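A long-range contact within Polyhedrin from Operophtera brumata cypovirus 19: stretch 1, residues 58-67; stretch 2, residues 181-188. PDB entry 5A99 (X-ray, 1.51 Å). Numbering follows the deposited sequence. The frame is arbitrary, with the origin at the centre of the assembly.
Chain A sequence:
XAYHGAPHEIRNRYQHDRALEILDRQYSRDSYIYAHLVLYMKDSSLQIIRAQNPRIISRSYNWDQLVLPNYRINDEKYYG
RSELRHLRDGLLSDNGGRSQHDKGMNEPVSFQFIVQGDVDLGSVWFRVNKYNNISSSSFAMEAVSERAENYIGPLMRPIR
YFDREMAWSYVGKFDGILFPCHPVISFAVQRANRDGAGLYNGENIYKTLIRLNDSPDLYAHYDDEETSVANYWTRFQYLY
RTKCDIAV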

ATOM      1  N   SER A  58      -5.016   8.955  -2.765  1.00  9.54           N
ATOM      2  CA  SER A  58      -5.803   8.457  -1.635  1.00  9.97           C
ATOM      3  C   SER A  58      -4.855   7.797  -0.637  1.00 11.65           C
ATOM      4  O   SER A  58      -4.169   6.841  -0.982  1.00  9.82           O
ATOM      5  CB  SER A  58      -6.845   7.441  -2.114  1.00 10.36           C
ATOM      6  OG  SER A  58      -7.414   6.727  -1.032  1.00 12.11           O
ATOM      7  N   ARG A  59      -4.814   8.301   0.596  1.00 11.28           N
ATOM      8  CA  ARG A  59      -3.862   7.802   1.580  1.00 10.91           C
ATOM      9  C   ARG A  59      -4.479   7.690   2.948  1.00  9.24           C
ATOM     10  O   ARG A  59      -5.351   8.471   3.310  1.00  8.71           O
ATOM     11  CB  ARG A  59      -2.654   8.739   1.695  1.00 10.60           C
ATOM     12  CG  ARG A  59      -1.925   8.976   0.403  1.00 12.12           C
ATOM     13  CD  ARG A  59      -1.058   7.796   0.013  1.00 12.84           C
ATOM     14  NE  ARG A  59      -0.248   8.134  -1.147  1.00 12.56           N
ATOM     15  CZ  ARG A  59      -0.685   8.075  -2.405  1.00  7.10           C
ATOM     16  NH1 ARG A  59      -1.916   7.658  -2.669  1.00  8.89           N
ATOM     17  NH2 ARG A  59       0.121   8.416  -3.399  1.00 12.52           N
ATOM     18  N   SER A  60      -3.994   6.733   3.728  1.00  9.37           N
ATOM     19  CA  SER A  60      -4.347   6.691   5.136  1.00 12.65           C
ATOM     20  C   SER A  60      -3.126   6.268   5.949  1.00 13.41           C
ATOM     21  O   SER A  60      -2.226   5.557   5.459  1.00 12.44           O
ATOM     22  CB  SER A  60      -5.572   5.791   5.392  1.00 13.35           C
ATOM     23  OG  SER A  60      -5.324   4.454   5.000  1.00 20.78           O
ATOM     24  N   TYR A  61      -3.074   6.756   7.182  1.00  9.52           N
ATOM     25  CA  TYR A  61      -1.941   6.516   8.050  1.00 12.78           C
ATOM     26  C   TYR A  61      -2.453   6.095   9.412  1.00 14.26           C
ATOM     27  O   TYR A  61      -3.288   6.765  10.017  1.00 12.35           O
ATOM     28  CB  TYR A  61      -1.069   7.770   8.128  1.00 10.97           C
ATOM     29  CG  TYR A  61      -0.613   8.213   6.765  1.00 10.83           C
ATOM     30  CD1 TYR A  61       0.550   7.711   6.192  1.00  8.92           C
ATOM     31  CD2 TYR A  61      -1.366   9.118   6.030  1.00 13.94           C
ATOM     32  CE1 TYR A  61       0.949   8.104   4.923  1.00 15.38           C
ATOM     33  CE2 TYR A  61      -0.972   9.519   4.769  1.00 12.74           C
ATOM     34  CZ  TYR A  61       0.181   9.005   4.216  1.00 11.80           C
ATOM     35  OH  TYR A  61       0.560   9.415   2.956  1.00 17.41           O
ATOM     36  N   ASN A  62      -1.984   4.948   9.872  1.00 17.51           N
ATOM     37  CA  ASN A  62      -2.335   4.496  11.197  1.00 14.43           C
ATOM     38  C   ASN A  62      -1.485   5.253  12.222  1.00 13.30           C
ATOM     39  O   ASN A  62      -0.488   5.882  11.859  1.00 13.38           O
ATOM     40  CB  ASN A  62      -2.131   2.987  11.314  1.00 19.49           C
ATOM     41  CG  ASN A  62      -2.823   2.410  12.519  1.00 16.26           C
ATOM     42  OD1 ASN A  62      -3.772   2.995  13.040  1.00 21.82           O
ATOM     43  ND2 ASN A  62      -2.353   1.258  12.977  1.00 27.24           N
ATOM     44  N   TRP A  63      -1.888   5.196  13.489  1.00 13.80           N
ATOM     45  CA  TRP A  63      -1.198   5.899  14.572  1.00 12.95           C
ATOM     46  C   TRP A  63       0.313   5.631  14.568  1.00 12.47           C
ATOM     47  O   TRP A  63       1.115   6.546  14.764  1.00 14.19           O
ATOM     48  CB  TRP A  63      -1.813   5.485  15.906  1.00 16.07           C
ATOM     49  CG  TRP A  63      -1.227   6.125  17.144  1.00 11.24           C
ATOM     50  CD1 TRP A  63      -1.604   7.313  17.713  1.00 14.90           C
ATOM     51  CD2 TRP A  63      -0.191   5.599  17.969  1.00 13.27           C
ATOM     52  NE1 TRP A  63      -0.862   7.555  18.841  1.00 12.48           N
ATOM     53  CE2 TRP A  63       0.015   6.519  19.023  1.00 13.60           C
ATOM     54  CE3 TRP A  63       0.588   4.431  17.924  1.00 14.89           C
ATOM     55  CZ2 TRP A  63       0.966   6.315  20.019  1.00 12.96           C
ATOM     56  CZ3 TRP A  63       1.532   4.227  18.923  1.00 13.86           C
ATOM     57  CH2 TRP A  63       1.711   5.166  19.955  1.00 12.78           C
ATOM     58  N   ASP A  64       0.697   4.381  14.331  1.00 11.00           N
ATOM     59  CA  ASP A  64       2.100   4.011  14.390  1.00 11.94           C
ATOM     60  C   ASP A  64       2.864   4.422  13.128  1.00 15.78           C
ATOM     61  O   ASP A  64       4.077   4.244  13.039  1.00 12.54           O
ATOM     62  CB  ASP A  64       2.262   2.510  14.666  1.00 15.84           C
ATOM     63  CG  ASP A  64       1.925   1.644  13.460  1.00 13.57           C
ATOM     64  OD1 ASP A  64       0.997   2.002  12.704  1.00 14.63           O
ATOM     65  OD2 ASP A  64       2.595   0.601  13.277  1.00 17.81           O
ATOM     66  N   GLN A  65       2.158   4.991  12.159  1.00 13.49           N
ATOM     67  CA  GLN A  65       2.822   5.566  11.009  1.00 12.36           C
ATOM     68  C   GLN A  65       2.890   7.082  11.122  1.00 12.61           C
ATOM     69  O   GLN A  65       3.478   7.732  10.265  1.00 16.80           O
ATOM     70  CB  GLN A  65       2.104   5.130   9.731  1.00 14.95           C
ATOM     71  CG  GLN A  65       2.035   3.616   9.613  1.00 11.44           C
ATOM     72  CD  GLN A  65       1.070   3.159   8.538  1.00 15.33           C
ATOM     73  OE1 GLN A  65       0.003   3.739   8.356  1.00 14.97           O
ATOM     74  NE2 GLN A  65       1.447   2.117   7.814  1.00 17.33           N
ATOM     75  N   LEU A  66       2.307   7.631  12.194  1.00 17.70           N
ATOM     76  CA  LEU A  66       2.274   9.078  12.428  1.00 14.19           C
ATOM     77  C   LEU A  66       3.167   9.511  13.597  1.00 12.20           C
ATOM     78  O   LEU A  66       3.703  10.616  13.610  1.00 13.62           O
ATOM     79  CB  LEU A  66       0.835   9.540  12.695  1.00 12.17           C
ATOM     80  CG  LEU A  66      -0.179   9.322  11.558  1.00 12.94           C
ATOM     81  CD1 LEU A  66      -1.611   9.548  12.040  1.00 17.37           C
ATOM     82  CD2 LEU A  66       0.150  10.216  10.395  1.00 14.61           C
ATOM     83  N   VAL A  67       3.320   8.648  14.585  1.00 13.58           N
ATOM     84  CA  VAL A  67       4.163   8.969  15.727  1.00 14.50           C
ATOM     85  C   VAL A  67       5.623   9.009  15.274  1.00 13.95           C
ATOM     86  O   VAL A  67       5.952   8.566  14.171  1.00 14.77           O
ATOM     87  CB  VAL A  67       4.003   7.934  16.846  1.00 11.79           C
ATOM     88  CG1 VAL A  67       2.583   7.932  17.363  1.00 15.25           C
ATOM     89  CG2 VAL A  67       4.406   6.543  16.359  1.00 11.40           C
ATOM     90  N   CYS A 181      -6.856  13.263  20.108  1.00 17.70           N
ATOM     91  CA  CYS A 181      -5.516  13.333  20.692  1.00 15.67           C
ATOM     92  C   CYS A 181      -4.560  12.295  20.133  1.00 15.14           C
ATOM     93  O   CYS A 181      -3.360  12.538  20.055  1.00 18.82           O
ATOM     94  CB  CYS A 181      -5.584  13.114  22.206  1.00 24.19           C
ATOM     95  SG  CYS A 181      -5.831  14.591  23.194  1.00 45.46           S
ATOM     96  N   HIS A 182      -5.100  11.134  19.776  1.00 14.42           N
ATOM     97  CA  HIS A 182      -4.307   9.977  19.357  1.00 16.92           C
ATOM     98  C   HIS A 182      -4.798   9.577  17.975  1.00 15.28           C
ATOM     99  O   HIS A 182      -5.684   8.740  17.831  1.00 13.57           O
ATOM    100  CB  HIS A 182      -4.468   8.832  20.357  1.00 13.65           C
ATOM    101  CG  HIS A 182      -4.306   9.262  21.785  1.00 12.71           C
ATOM    102  ND1 HIS A 182      -3.075   9.369  22.393  1.00 18.57           N
ATOM    103  CD2 HIS A 182      -5.215   9.637  22.713  1.00 11.38           C
ATOM    104  CE1 HIS A 182      -3.233   9.782  23.638  1.00 17.37           C
ATOM    105  NE2 HIS A 182      -4.522   9.952  23.858  1.00 14.74           N
ATOM    106  N   PRO A 183      -4.225  10.207  16.947  1.00 14.54           N
ATOM    107  CA  PRO A 183      -4.818  10.271  15.611  1.00 17.42           C
ATOM    108  C   PRO A 183      -4.518   9.098  14.691  1.00 15.98           C
ATOM    109  O   PRO A 183      -3.458   8.463  14.767  1.00 11.80           O
ATOM    110  CB  PRO A 183      -4.195  11.546  15.025  1.00 14.03           C
ATOM    111  CG  PRO A 183      -2.839  11.584  15.629  1.00 18.50           C
ATOM    112  CD  PRO A 183      -3.004  11.023  17.042  1.00 13.47           C
ATOM    113  N   VAL A 184      -5.507   8.809  13.850  1.00 13.25           N
ATOM    114  CA  VAL A 184      -5.342   8.031  12.630  1.00 12.29           C
ATOM    115  C   VAL A 184      -5.725   9.031  11.538  1.00 10.99           C
ATOM    116  O   VAL A 184      -6.666   9.802  11.711  1.00 12.42           O
ATOM    117  CB  VAL A 184      -6.284   6.823  12.586  1.00  9.10           C
ATOM    118  CG1 VAL A 184      -6.430   6.308  11.160  1.00 15.28           C
ATOM    119  CG2 VAL A 184      -5.794   5.698  13.530  1.00 11.00           C
ATOM    120  N   ILE A 185      -4.997   9.064  10.436  1.00  8.78           N
ATOM    121  CA  ILE A 185      -5.250  10.105   9.451  1.00 10.43           C
ATOM    122  C   ILE A 185      -5.456   9.571   8.042  1.00  8.77           C
ATOM    123  O   ILE A 185      -4.634   8.810   7.523  1.00 10.29           O
ATOM    124  CB  ILE A 185      -4.130  11.149   9.460  1.00  7.85           C
ATOM    125  CG1 ILE A 185      -4.163  11.954  10.766  1.00  8.81           C
ATOM    126  CG2 ILE A 185      -4.273  12.104   8.297  1.00  7.91           C
ATOM    127  CD1 ILE A 185      -2.928  12.782  10.980  1.00 13.26           C
ATOM    128  N   SER A 186      -6.579   9.976   7.445  1.00  9.42           N
ATOM    129  CA  SER A 186      -6.932   9.650   6.064  1.00 10.09           C
ATOM    130  C   SER A 186      -7.127  10.940   5.243  1.00 10.27           C
ATOM    131  O   SER A 186      -7.690  11.916   5.738  1.00  8.68           O
ATOM    132  CB  SER A 186      -8.216   8.810   6.022  1.00 12.61           C
ATOM    133  OG  SER A 186      -8.115   7.702   6.900  1.00 13.25           O
ATOM    134  N   PHE A 187      -6.649  10.952   4.000  1.00 11.39           N
ATOM    135  CA  PHE A 187      -6.952  12.057   3.098  1.00 10.45           C
ATOM    136  C   PHE A 187      -6.959  11.638   1.625  1.00  8.93           C
ATOM    137  O   PHE A 187      -6.518  10.547   1.256  1.00 12.21           O
ATOM    138  CB  PHE A 187      -6.024  13.256   3.349  1.00  9.67           C
ATOM    139  CG  PHE A 187      -4.572  12.963   3.131  1.00 11.21           C
ATOM    140  CD1 PHE A 187      -4.049  12.888   1.853  1.00  9.73           C
ATOM    141  CD2 PHE A 187      -3.721  12.785   4.207  1.00  9.33           C
ATOM    142  CE1 PHE A 187      -2.706  12.625   1.643  1.00 10.69           C
ATOM    143  CE2 PHE A 187      -2.377  12.532   4.010  1.00  7.89           C
ATOM    144  CZ  PHE A 187      -1.869  12.444   2.724  1.00  8.93           C
ATOM    145  N   ALA A 188      -7.529  12.503   0.803  1.00 10.14           N
ATOM    146  CA  ALA A 188      -7.611  12.265  -0.624  1.00  7.92           C
ATOM    147  C   ALA A 188      -7.700  13.586  -1.340  1.00  9.20           C
ATOM    148  O   ALA A 188      -8.193  14.580  -0.801  1.00 10.86           O
ATOM    149  CB  ALA A 188      -8.807  11.430  -0.960  1.00  9.09           C
TER
HETATM  150  O   HOH W   1      -8.351   7.689   1.773  1.00 23.51           O

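What holds residues 58–61 against residues 185–188, more than a hundred positions further along the chain? The two segments run antiparallel as neighbouring β-strands, their axes 4.6 Å apart at closest approach. At the start of stretch 1, Ser58 faces Ala188 in a non-hydrogen-bonded pair, with Ser58 CA and Ala188 CB 4.3 Å apart. Next comes a hydrogen-bonded pair: Arg59 N donates to Phe187 O and Phe187 N to Arg59 O, both at 2.9 Å and nearly straight. One water lies beside this end of the ladder, 3.1 Å from Ser58 OG, and gives a weak hydrogen bond of 3.4 Å to Phe187 O.

How does the arginine use its long side chain here? The guanidinium does not reach across; Arg59 NH1 instead bonds back to Ser58 O at 2.9 Å. What meets the other strand is the aliphatic base: Arg59 CB sits over one face of the Phe187 ring, 4.2 Å from its centroid, a CH-π contact. On the face of the sheet shared by Ser58 and Ala188, Ser60 pairs with Ser186, and Ser60 CB approaches Ser186 OG to 3.5 Å. No hydrogen bond links these two side chains; both hydroxyls find partners elsewhere in the structure. The close backbones instead bring Ser60 CA within 3.2 Å of Ile185 O, a CA-H...O contact.

Why does Tyr61 bury so much surface? Its backbone completes the ladder, with Tyr61 N donating to Ile185 O at 2.6 Å and Ile185 N to Tyr61 O at 2.9 Å. Its side chain shares a face with those of Arg59, Ile185 and Phe187, and its ring meets the Phe187 ring obliquely, planes at 32°, with Tyr61 CE2 3.4 Å from Phe187 CE2.

What happens once the strand pairing ends? Stretch 1 turns, steadied by Asn62 N bonding to Gln65 OE1 at 2.8 Å and Gln65 N to Asn62 O at 2.8 Å. Although Asn62 CB points away, its amide end comes nearer, placing Asn62 OD1 3.4 Å from Val184 CG2. Trp63 lies beside Pro183, with Trp63 CD1 4.0 Å from Pro183 CD; Pro183 O has no hydrogen-bond partner in the model, but Trp63 CA approaches it at 3.4 Å in a CA-H...O contact. Finally, Leu66 points toward stretch 2 and closes the apolar patch, its CD1 lying 3.6 Å from Ile185 CD1 and 4.3 Å from Pro183 CG.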